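Local coordinates for amine oxidase domain-containing protein (Pyrococcus furiosus, PDB 3NRN) that binds adenosine monophosphate next to a Rossmann-type parallel sheet and probably acts as an oxidoreductase of the flavin-containing amine oxidase family, on a substrate not yet known, at residues A33-R38 / I206-E211; K122-E127 / T164-A169; P280-T285 / N295-P300. All coordinates share one frame; numbering follows the deposited sequence.

Contact 1 of 3, residues A33-R38 / I206-E211; sequences AMIGGR and ILTRKE. With AMP (adenosine monophosphate), chain B.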
loop_
_atom_site.group_PDB
_atom_site.type_symbol
_atom_site.label_atom_id
_atom_site.label_comp_id
_atom_site.label_asym_id
_atom_site.label_seq_id
_atom_site.Cartn_x
_atom_site.Cartn_y
_atom_site.Cartn_z
ATOM N N ALA A 33 9.440 17.792 -8.040
ATOM C CA ALA A 33 9.627 18.966 -7.196
ATOM C C ALA A 33 9.009 18.786 -5.816
ATOM O O ALA A 33 9.170 19.642 -4.949
ATOM C CB ALA A 33 9.033 20.193 -7.877
HETATM N N MSE A 34 8.307 17.671 -5.620
HETATM C CA MSE A 34 7.662 17.388 -4.344
HETATM C C MSE A 34 7.916 15.948 -3.894
HETATM O O MSE A 34 8.087 15.051 -4.714
HETATM C CB MSE A 34 6.149 17.635 -4.443
HETATM C CG MSE A 34 5.329 16.426 -4.905
HETATM SE SE MSE A 34 3.535 16.725 -4.908
HETATM C CE MSE A 34 3.184 16.816 -3.132
ATOM N N ILE A 35 7.934 15.737 -2.584
ATOM C CA ILE A 35 8.167 14.413 -2.017
ATOM C C ILE A 35 6.840 13.740 -1.684
ATOM O O ILE A 35 5.795 14.385 -1.696
ATOM C CB ILE A 35 9.016 14.508 -0.725
ATOM C CG1 ILE A 35 8.288 15.361 0.321
ATOM C CG2 ILE A 35 10.369 15.121 -1.039
ATOM C CD1 ILE A 35 9.029 15.482 1.647
ATOM N N GLY A 36 6.881 12.439 -1.404
ATOM C CA GLY A 36 5.661 11.735 -1.045
ATOM C C GLY A 36 5.197 10.677 -2.025
ATOM O O GLY A 36 4.466 9.755 -1.650
ATOM N N GLY A 37 5.608 10.819 -3.280
ATOM C CA GLY A 37 5.229 9.865 -4.304
ATOM C C GLY A 37 3.741 9.576 -4.353
ATOM O O GLY A 37 2.918 10.484 -4.473
ATOM N N ARG A 38 3.388 8.302 -4.242
ATOM C CA ARG A 38 1.993 7.901 -4.289
ATOM C C ARG A 38 1.343 7.783 -2.918
ATOM O O ARG A 38 0.331 7.100 -2.756
ATOM C CB ARG A 38 1.858 6.583 -5.057
ATOM C CG ARG A 38 2.388 6.670 -6.490
ATOM C CD ARG A 38 1.797 5.583 -7.367
ATOM N NE ARG A 38 1.978 4.259 -6.784
ATOM C CZ ARG A 38 3.148 3.643 -6.679
ATOM N NH1 ARG A 38 4.241 4.230 -7.124
ATOM N NH2 ARG A 38 3.225 2.445 -6.115
ATOM N N ILE A 206 17.293 16.395 1.845
ATOM C CA ILE A 206 16.260 16.010 0.892
ATOM C C ILE A 206 16.357 16.969 -0.292
ATOM O O ILE A 206 16.040 18.151 -0.174
ATOM C CB ILE A 206 14.862 16.098 1.524
ATOM C CG1 ILE A 206 14.796 15.165 2.736
ATOM C CG2 ILE A 206 13.797 15.695 0.508
ATOM C CD1 ILE A 206 13.504 15.259 3.510
ATOM N N LEU A 207 16.811 16.451 -1.428
ATOM C CA LEU A 207 16.990 17.262 -2.623
ATOM C C LEU A 207 16.009 16.933 -3.744
ATOM O O LEU A 207 16.057 15.850 -4.334
ATOM C CB LEU A 207 18.429 17.101 -3.120
ATOM C CG LEU A 207 19.476 17.227 -2.005
ATOM C CD1 LEU A 207 20.857 16.886 -2.538
ATOM C CD2 LEU A 207 19.449 18.641 -1.438
ATOM N N THR A 208 15.118 17.877 -4.032
ATOM C CA THR A 208 14.129 17.696 -5.088
ATOM C C THR A 208 14.713 18.103 -6.442
ATOM O O THR A 208 15.732 18.792 -6.517
ATOM C CB THR A 208 12.860 18.527 -4.824
ATOM O OG1 THR A 208 13.226 19.886 -4.559
ATOM C CG2 THR A 208 12.085 17.961 -3.640
ATOM N N ARG A 209 14.054 17.669 -7.507
ATOM C CA ARG A 209 14.506 17.949 -8.863
ATOM C C ARG A 209 15.880 17.335 -9.106
ATOM O O ARG A 209 16.704 17.894 -9.829
ATOM C CB ARG A 209 14.542 19.460 -9.129
ATOM C CG ARG A 209 13.161 20.106 -9.171
ATOM C CD ARG A 209 13.214 21.495 -9.804
ATOM N NE ARG A 209 11.890 22.102 -9.933
ATOM C CZ ARG A 209 11.196 22.619 -8.923
ATOM N NH1 ARG A 209 11.696 22.614 -7.694
ATOM N NH2 ARG A 209 9.991 23.133 -9.138
ATOM N N LYS A 210 16.123 16.186 -8.481
ATOM C CA LYS A 210 17.380 15.466 -8.651
ATOM C C LYS A 210 17.018 14.104 -9.217
ATOM O O LYS A 210 16.586 13.211 -8.487
ATOM C CB LYS A 210 18.105 15.296 -7.313
ATOM C CG LYS A 210 18.592 16.591 -6.706
ATOM C CD LYS A 210 19.605 17.271 -7.610
ATOM C CE LYS A 210 19.874 18.686 -7.140
ATOM N NZ LYS A 210 20.668 19.452 -8.138
ATOM N N GLU A 211 17.177 13.954 -10.526
ATOM C CA GLU A 211 16.850 12.702 -11.184
ATOM C C GLU A 211 18.078 11.820 -11.265
ATOM O O GLU A 211 19.050 12.167 -11.932
ATOM C CB GLU A 211 16.339 12.963 -12.596
ATOM C CG GLU A 211 15.894 11.709 -13.317
ATOM C CD GLU A 211 15.651 11.945 -14.788
ATOM O OE1 GLU A 211 15.222 13.063 -15.139
ATOM O OE2 GLU A 211 15.876 11.014 -15.590
HETATM P P AMP B . 6.541 5.844 -4.958
HETATM O O1P AMP B . 7.462 4.901 -4.211
HETATM O O2P AMP B . 6.247 5.270 -6.342
HETATM O O3P AMP B . 5.393 6.335 -4.171
HETATM O "O5'" AMP B . 7.577 7.033 -5.226
HETATM C "C5'" AMP B . 8.886 6.728 -5.722
HETATM C "C4'" AMP B . 9.512 8.106 -5.887
HETATM O "O4'" AMP B . 10.667 8.064 -6.730
HETATM C "C3'" AMP B . 8.584 9.153 -6.482
HETATM O "O3'" AMP B . 8.602 10.228 -5.520
HETATM C "C2'" AMP B . 9.280 9.518 -7.810
HETATM O "O2'" AMP B . 9.124 10.879 -8.259
HETATM C "C1'" AMP B . 10.729 9.254 -7.445
HETATM N N9 AMP B . 11.602 8.863 -8.570
HETATM C C8 AMP B . 11.304 8.035 -9.605
HETATM N N7 AMP B . 12.405 7.861 -10.382
HETATM C C5 AMP B . 13.419 8.515 -9.798
HETATM C C6 AMP B . 14.835 8.724 -10.130
HETATM N N6 AMP B . 15.331 8.149 -11.260
HETATM N N1 AMP B . 15.557 9.480 -9.268
HETATM C C2 AMP B . 15.007 10.002 -8.117
HETATM N N3 AMP B . 13.698 9.901 -7.774
HETATM C C4 AMP B . 12.894 9.177 -8.591
#
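A33 meets the other segment twice, through its methyl group at R209 and through its carbonyl at T208. The methyl carbon lies over one face of the R209 guanidinium, off-centre toward the rim, with A33 CB 3.3 Å from R209 NH2. The R209 chain is stretched out as far as NE, which lies anti to CB (chi3 176°), and this carries the guanidinium out to A33. T208 brings its methyl group rather than its hydroxyl to the loop: CG2 stands 3.6 Å from A33 O. I35 adds an aliphatic patch in which I35 CG2 and I206 CG2 touch at 3.8 Å, the two side chains crossing at about a right angle. No hydrogen bond joins the two segments, which meet by van der Waals contact near the surface; next to them S32 is backbone-bonded to R209.

Farther along, both segments turn to AMP. R38 N donates an almost straight hydrogen bond of 2.8 Å to AMP O3P (172°), and K210 O lies 3.6 Å from AMP C2, beside the adenine; E30 and V212 also bond the nucleotide. The segment 33-38 belongs to the loop after strand 25-29. Strand 205-207 borders that strand at one edge of the five-stranded parallel sheet, L207 pairing with V28 and E30, while helix 188-200 packs against I35 with I192 and E196 and against I206 with E196 and M200.

Contact 2 of 3, residues K122-E127 / T164-A169; sequences KLPKEE and TALELA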
loop_
_atom_site.group_PDB
_atom_site.type_symbol
_atom_site.label_atom_id
_atom_site.label_comp_id
_atom_site.label_asym_id
_atom_site.label_seq_id
_atom_site.Cartn_x
_atom_site.Cartn_y
_atom_site.Cartn_z
ATOM N N LYS A 122 -0.457 -22.325 11.728
ATOM C CA LYS A 122 -0.486 -23.408 10.752
ATOM C C LYS A 122 -1.024 -22.952 9.400
ATOM O O LYS A 122 -2.209 -22.661 9.254
ATOM C CB LYS A 122 -1.310 -24.583 11.292
ATOM C CG LYS A 122 -0.564 -25.398 12.344
ATOM C CD LYS A 122 -1.372 -26.577 12.869
ATOM C CE LYS A 122 -2.451 -26.137 13.847
ATOM N NZ LYS A 122 -3.153 -27.307 14.444
ATOM N N LEU A 123 -0.131 -22.892 8.416
ATOM C CA LEU A 123 -0.483 -22.468 7.066
ATOM C C LEU A 123 -0.594 -23.658 6.113
ATOM O O LEU A 123 -0.064 -24.733 6.381
ATOM C CB LEU A 123 0.562 -21.482 6.541
ATOM C CG LEU A 123 0.719 -20.187 7.343
ATOM C CD1 LEU A 123 1.858 -19.369 6.771
ATOM C CD2 LEU A 123 -0.576 -19.393 7.311
ATOM N N PRO A 124 -1.286 -23.472 4.978
ATOM C CA PRO A 124 -1.468 -24.533 3.986
ATOM C C PRO A 124 -0.217 -24.969 3.226
ATOM O O PRO A 124 0.460 -24.157 2.593
ATOM C CB PRO A 124 -2.530 -23.951 3.058
ATOM C CG PRO A 124 -2.254 -22.486 3.117
ATOM C CD PRO A 124 -2.036 -22.265 4.591
ATOM N N LYS A 125 0.073 -26.265 3.296
ATOM C CA LYS A 125 1.216 -26.852 2.602
ATOM C C LYS A 125 0.810 -26.951 1.134
ATOM O O LYS A 125 1.637 -27.171 0.249
ATOM C CB LYS A 125 1.507 -28.249 3.168
ATOM C CG LYS A 125 2.655 -29.012 2.506
ATOM C CD LYS A 125 4.029 -28.553 2.985
ATOM C CE LYS A 125 4.418 -27.208 2.397
ATOM N NZ LYS A 125 4.499 -27.261 0.910
ATOM N N GLU A 126 -0.485 -26.779 0.898
ATOM C CA GLU A 126 -1.059 -26.834 -0.440
ATOM C C GLU A 126 -0.499 -25.726 -1.330
ATOM O O GLU A 126 -0.246 -24.610 -0.868
ATOM C CB GLU A 126 -2.584 -26.671 -0.363
ATOM C CG GLU A 126 -3.319 -27.708 0.479
ATOM C CD GLU A 126 -3.720 -28.934 -0.319
ATOM O OE1 GLU A 126 -4.384 -28.770 -1.365
ATOM O OE2 GLU A 126 -3.381 -30.062 0.099
ATOM N N GLU A 127 -0.303 -26.044 -2.605
ATOM C CA GLU A 127 0.181 -25.070 -3.574
ATOM C C GLU A 127 -0.862 -24.991 -4.680
ATOM O O GLU A 127 -0.627 -25.400 -5.816
ATOM C CB GLU A 127 1.546 -25.471 -4.152
ATOM C CG GLU A 127 1.625 -26.868 -4.748
ATOM C CD GLU A 127 2.085 -27.907 -3.742
ATOM O OE1 GLU A 127 1.360 -28.151 -2.752
ATOM O OE2 GLU A 127 3.180 -28.478 -3.945
ATOM N N THR A 164 -2.184 -17.380 -4.233
ATOM C CA THR A 164 -1.951 -18.769 -3.846
ATOM C C THR A 164 -2.669 -18.945 -2.511
ATOM O O THR A 164 -2.993 -17.961 -1.850
ATOM C CB THR A 164 -0.449 -19.069 -3.650
ATOM O OG1 THR A 164 0.061 -18.277 -2.572
ATOM C CG2 THR A 164 0.337 -18.753 -4.928
ATOM N N ALA A 165 -2.928 -20.183 -2.112
ATOM C CA ALA A 165 -3.618 -20.420 -0.850
ATOM C C ALA A 165 -2.755 -19.880 0.285
ATOM O O ALA A 165 -3.260 -19.340 1.256
ATOM C CB ALA A 165 -3.874 -21.914 -0.659
ATOM N N LEU A 166 -1.446 -20.036 0.135
ATOM C CA LEU A 166 -0.487 -19.585 1.130
ATOM C C LEU A 166 -0.501 -18.070 1.290
ATOM O O LEU A 166 -0.489 -17.562 2.408
ATOM C CB LEU A 166 0.920 -20.053 0.743
ATOM C CG LEU A 166 2.036 -19.757 1.748
ATOM C CD1 LEU A 166 1.684 -20.342 3.110
ATOM C CD2 LEU A 166 3.333 -20.339 1.238
ATOM N N GLU A 167 -0.525 -17.347 0.173
ATOM C CA GLU A 167 -0.543 -15.891 0.232
ATOM C C GLU A 167 -1.800 -15.402 0.931
ATOM O O GLU A 167 -1.729 -14.532 1.798
ATOM C CB GLU A 167 -0.455 -15.291 -1.171
ATOM C CG GLU A 167 -0.481 -13.766 -1.216
ATOM C CD GLU A 167 0.521 -13.119 -0.273
ATOM O OE1 GLU A 167 1.628 -13.665 -0.107
ATOM O OE2 GLU A 167 0.208 -12.050 0.293
ATOM N N LEU A 168 -2.951 -15.964 0.563
ATOM C CA LEU A 168 -4.205 -15.559 1.196
ATOM C C LEU A 168 -4.178 -15.895 2.679
ATOM O O LEU A 168 -4.648 -15.118 3.513
ATOM C CB LEU A 168 -5.408 -16.265 0.555
ATOM C CG LEU A 168 -6.738 -15.951 1.252
ATOM C CD1 LEU A 168 -7.046 -14.474 1.090
ATOM C CD2 LEU A 168 -7.864 -16.792 0.671
ATOM N N ALA A 169 -3.638 -17.066 3.000
ATOM C CA ALA A 169 -3.547 -17.504 4.387
ATOM C C ALA A 169 -2.702 -16.515 5.183
ATOM O O ALA A 169 -3.051 -16.153 6.303
ATOM C CB ALA A 169 -2.930 -18.901 4.460
#
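In L123 the first torsion sets CG anti to the carbonyl carbon (chi1 -61°), whereas in L166 it sets CG anti to the backbone N (chi1 -175°), and the two leucines meet crossed at about a right angle. L166 CD1 does the touching on the helix side: it lies 3.8 Å from L123 CB and equally close to L123 CD1. The other branch of L123 turns to the next turn of the helix, where CD2 rests 3.7 Å from A169 CB.

P124 meets these helix residues through its ring atoms CG and CD. Its CD presses on the methyl group of A169, P124 CD to A169 CB being 3.5 Å, tighter than an ordinary carbon contact. Its CG lies 3.8 Å from A165 O and a little farther from A165 CB. That carbonyl already takes the helical bond from A169 N. The small side chains of A165 and A169, one turn apart, let the proline come close to the helix backbone.

The helix begins here: T164 is its N-cap, with E167 N donating to T164 OG1 at 3.0 Å. W133 of helix 130-137 touches both P124 and A165, and a backbone hydrogen bond ties A165 to I128, so the loop, this helix start and helix 130-137 form one cluster. Between the two segments themselves there is no hydrogen bond and no ion pair. Every contact between side chains is aliphatic, so between 122-127 and the helix the fit rests on shape and the burial of carbon, and a directional tie comes from the neighbouring I128.

Contact 3 of 3, residues P280-T285 / N295-P300; sequences PRIGNT and NGFNEP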
loop_
_atom_site.group_PDB
_atom_site.type_symbol
_atom_site.label_atom_id
_atom_site.label_comp_id
_atom_site.label_asym_id
_atom_site.label_seq_id
_atom_site.Cartn_x
_atom_site.Cartn_y
_atom_site.Cartn_z
ATOM N N PRO A 280 -21.657 12.225 6.848
ATOM C CA PRO A 280 -20.987 10.958 6.549
ATOM C C PRO A 280 -22.009 9.839 6.400
ATOM O O PRO A 280 -22.917 9.709 7.221
ATOM C CB PRO A 280 -20.065 10.761 7.751
ATOM C CG PRO A 280 -20.770 11.502 8.851
ATOM C CD PRO A 280 -21.207 12.754 8.146
ATOM N N ARG A 281 -21.852 9.036 5.353
ATOM C CA ARG A 281 -22.779 7.949 5.074
ATOM C C ARG A 281 -22.349 6.593 5.619
ATOM O O ARG A 281 -23.179 5.702 5.791
ATOM C CB ARG A 281 -23.003 7.833 3.560
ATOM C CG ARG A 281 -23.508 9.105 2.888
ATOM C CD ARG A 281 -24.826 9.575 3.492
ATOM N NE ARG A 281 -25.298 10.825 2.896
ATOM C CZ ARG A 281 -25.884 10.920 1.705
ATOM N NH1 ARG A 281 -26.081 9.835 0.966
ATOM N NH2 ARG A 281 -26.269 12.106 1.251
ATOM N N ILE A 282 -21.061 6.417 5.889
ATOM C CA ILE A 282 -20.608 5.131 6.400
ATOM C C ILE A 282 -19.715 5.240 7.633
ATOM O O ILE A 282 -19.567 4.280 8.387
ATOM C CB ILE A 282 -19.878 4.325 5.292
ATOM C CG1 ILE A 282 -18.623 5.065 4.836
ATOM C CG2 ILE A 282 -20.807 4.130 4.090
ATOM C CD1 ILE A 282 -17.815 4.305 3.799
ATOM N N GLY A 283 -19.129 6.413 7.843
ATOM C CA GLY A 283 -18.262 6.601 8.994
ATOM C C GLY A 283 -16.895 5.964 8.807
ATOM O O GLY A 283 -16.540 5.560 7.699
ATOM N N ASN A 284 -16.130 5.868 9.894
ATOM C CA ASN A 284 -14.793 5.280 9.846
ATOM C C ASN A 284 -14.842 3.764 9.707
ATOM O O ASN A 284 -14.797 3.037 10.703
ATOM C CB ASN A 284 -14.003 5.646 11.107
ATOM C CG ASN A 284 -12.569 5.146 11.062
ATOM O OD1 ASN A 284 -12.138 4.551 10.074
ATOM N ND2 ASN A 284 -11.822 5.390 12.134
ATOM N N THR A 285 -14.927 3.295 8.467
ATOM C CA THR A 285 -14.971 1.865 8.171
ATOM C C THR A 285 -14.772 1.699 6.666
ATOM O O THR A 285 -14.691 2.685 5.932
ATOM C CB THR A 285 -16.348 1.254 8.551
ATOM O OG1 THR A 285 -16.726 1.693 9.857
ATOM C CG2 THR A 285 -16.280 -0.266 8.566
ATOM N N ASN A 295 -14.382 -2.904 -5.921
ATOM C CA ASN A 295 -14.077 -3.915 -4.910
ATOM C C ASN A 295 -14.471 -3.492 -3.506
ATOM O O ASN A 295 -14.717 -4.336 -2.634
ATOM C CB ASN A 295 -12.581 -4.238 -4.942
ATOM C CG ASN A 295 -12.132 -4.746 -6.290
ATOM O OD1 ASN A 295 -11.144 -4.274 -6.846
ATOM N ND2 ASN A 295 -12.862 -5.716 -6.826
ATOM N N GLY A 296 -14.518 -2.182 -3.291
ATOM C CA GLY A 296 -14.885 -1.656 -1.993
ATOM C C GLY A 296 -14.685 -0.157 -1.947
ATOM O O GLY A 296 -14.146 0.433 -2.886
ATOM N N PHE A 297 -15.124 0.471 -0.863
ATOM C CA PHE A 297 -14.960 1.908 -0.730
ATOM C C PHE A 297 -14.887 2.320 0.731
ATOM O O PHE A 297 -15.278 1.562 1.617
ATOM C CB PHE A 297 -16.101 2.648 -1.447
ATOM C CG PHE A 297 -17.475 2.367 -0.886
ATOM C CD1 PHE A 297 -17.943 3.049 0.235
ATOM C CD2 PHE A 297 -18.306 1.424 -1.492
ATOM C CE1 PHE A 297 -19.217 2.804 0.743
ATOM C CE2 PHE A 297 -19.583 1.169 -0.991
ATOM C CZ PHE A 297 -20.039 1.862 0.132
ATOM N N ASN A 298 -14.358 3.516 0.970
ATOM C CA ASN A 298 -14.238 4.049 2.318
ATOM C C ASN A 298 -14.707 5.502 2.320
ATOM O O ASN A 298 -15.115 6.031 1.282
ATOM C CB ASN A 298 -12.783 3.938 2.812
ATOM C CG ASN A 298 -11.876 5.043 2.268
ATOM O OD1 ASN A 298 -12.104 5.580 1.189
ATOM N ND2 ASN A 298 -10.830 5.369 3.021
ATOM N N GLU A 299 -14.647 6.135 3.487
ATOM C CA GLU A 299 -15.069 7.525 3.649
ATOM C C GLU A 299 -14.046 8.221 4.550
ATOM O O GLU A 299 -14.290 8.445 5.736
ATOM C CB GLU A 299 -16.465 7.548 4.279
ATOM C CG GLU A 299 -17.052 8.923 4.524
ATOM C CD GLU A 299 -18.517 8.846 4.923
ATOM O OE1 GLU A 299 -19.390 9.042 4.052
ATOM O OE2 GLU A 299 -18.795 8.571 6.106
ATOM N N PRO A 300 -12.887 8.588 3.982
ATOM C CA PRO A 300 -11.793 9.252 4.702
ATOM C C PRO A 300 -12.152 10.473 5.547
ATOM O O PRO A 300 -11.541 10.701 6.592
ATOM C CB PRO A 300 -10.785 9.566 3.591
ATOM C CG PRO A 300 -11.647 9.734 2.386
ATOM C CD PRO A 300 -12.652 8.617 2.527
HETATM O O HOH W 1 -14.092 5.231 6.002
#
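The E299 side chain runs past that of I282 in the opposite direction and delivers its carboxylate to the backbone of the loop. E299 CG is anti to the backbone N (chi1 180°) and the chain stays extended beyond it, so the acid group reaches the peptide N-H groups of R281, I282 and G283. OE2 is gripped by two of them, I282 N at 3.1 Å and G283 N at 2.8 Å, both approaching from the same face and well above the carboxylate plane. R281 N donates to the other oxygen, though the position of OE1 is less certain. These bonds would be expected to offset part of the charge of this buried acid.

Alongside, I282 CG1 packs 3.3 Å from E299 CB. The tip of the isoleucine goes on to F297, where I282 CD1 stands 3.7 Å from CE1 at the edge of the ring; I282 CG2 also meets that edge, in the plane. A water completes the join, accepting from E299 N at 2.7 Å and donating to G283 O and T285 O.

N284 centres an inverse gamma turn just before strand 286-288, which pairs antiparallel with strand 296-298 through V287 and F297. The arrangement is that of a beta-hairpin whose open end, where the strands part, is bridged by a water and by a carboxylate accepting from successive backbone N-H groups.

How the contacts relate
From the N terminus, the chain first leaves strand 25-29 and enters the loop 33-38, which opens contact 1. Before that long loop closes at 206-211, several strands and then a run of helices intervene, and contact 2 (122-127 with 164-169) lies nested within it, joining a loop to the start of helix 165-178. Contact 3 follows in series, a short closure between 280-285 and 295-300. Contact 1 thus belongs to the parallel sheet and its nucleotide site, contact 2 to the helices and contact 3 to the mixed sheet. None touches another: the centres of contacts 1 and 2 are about 39 Å apart, on opposite sides of the chain's centre.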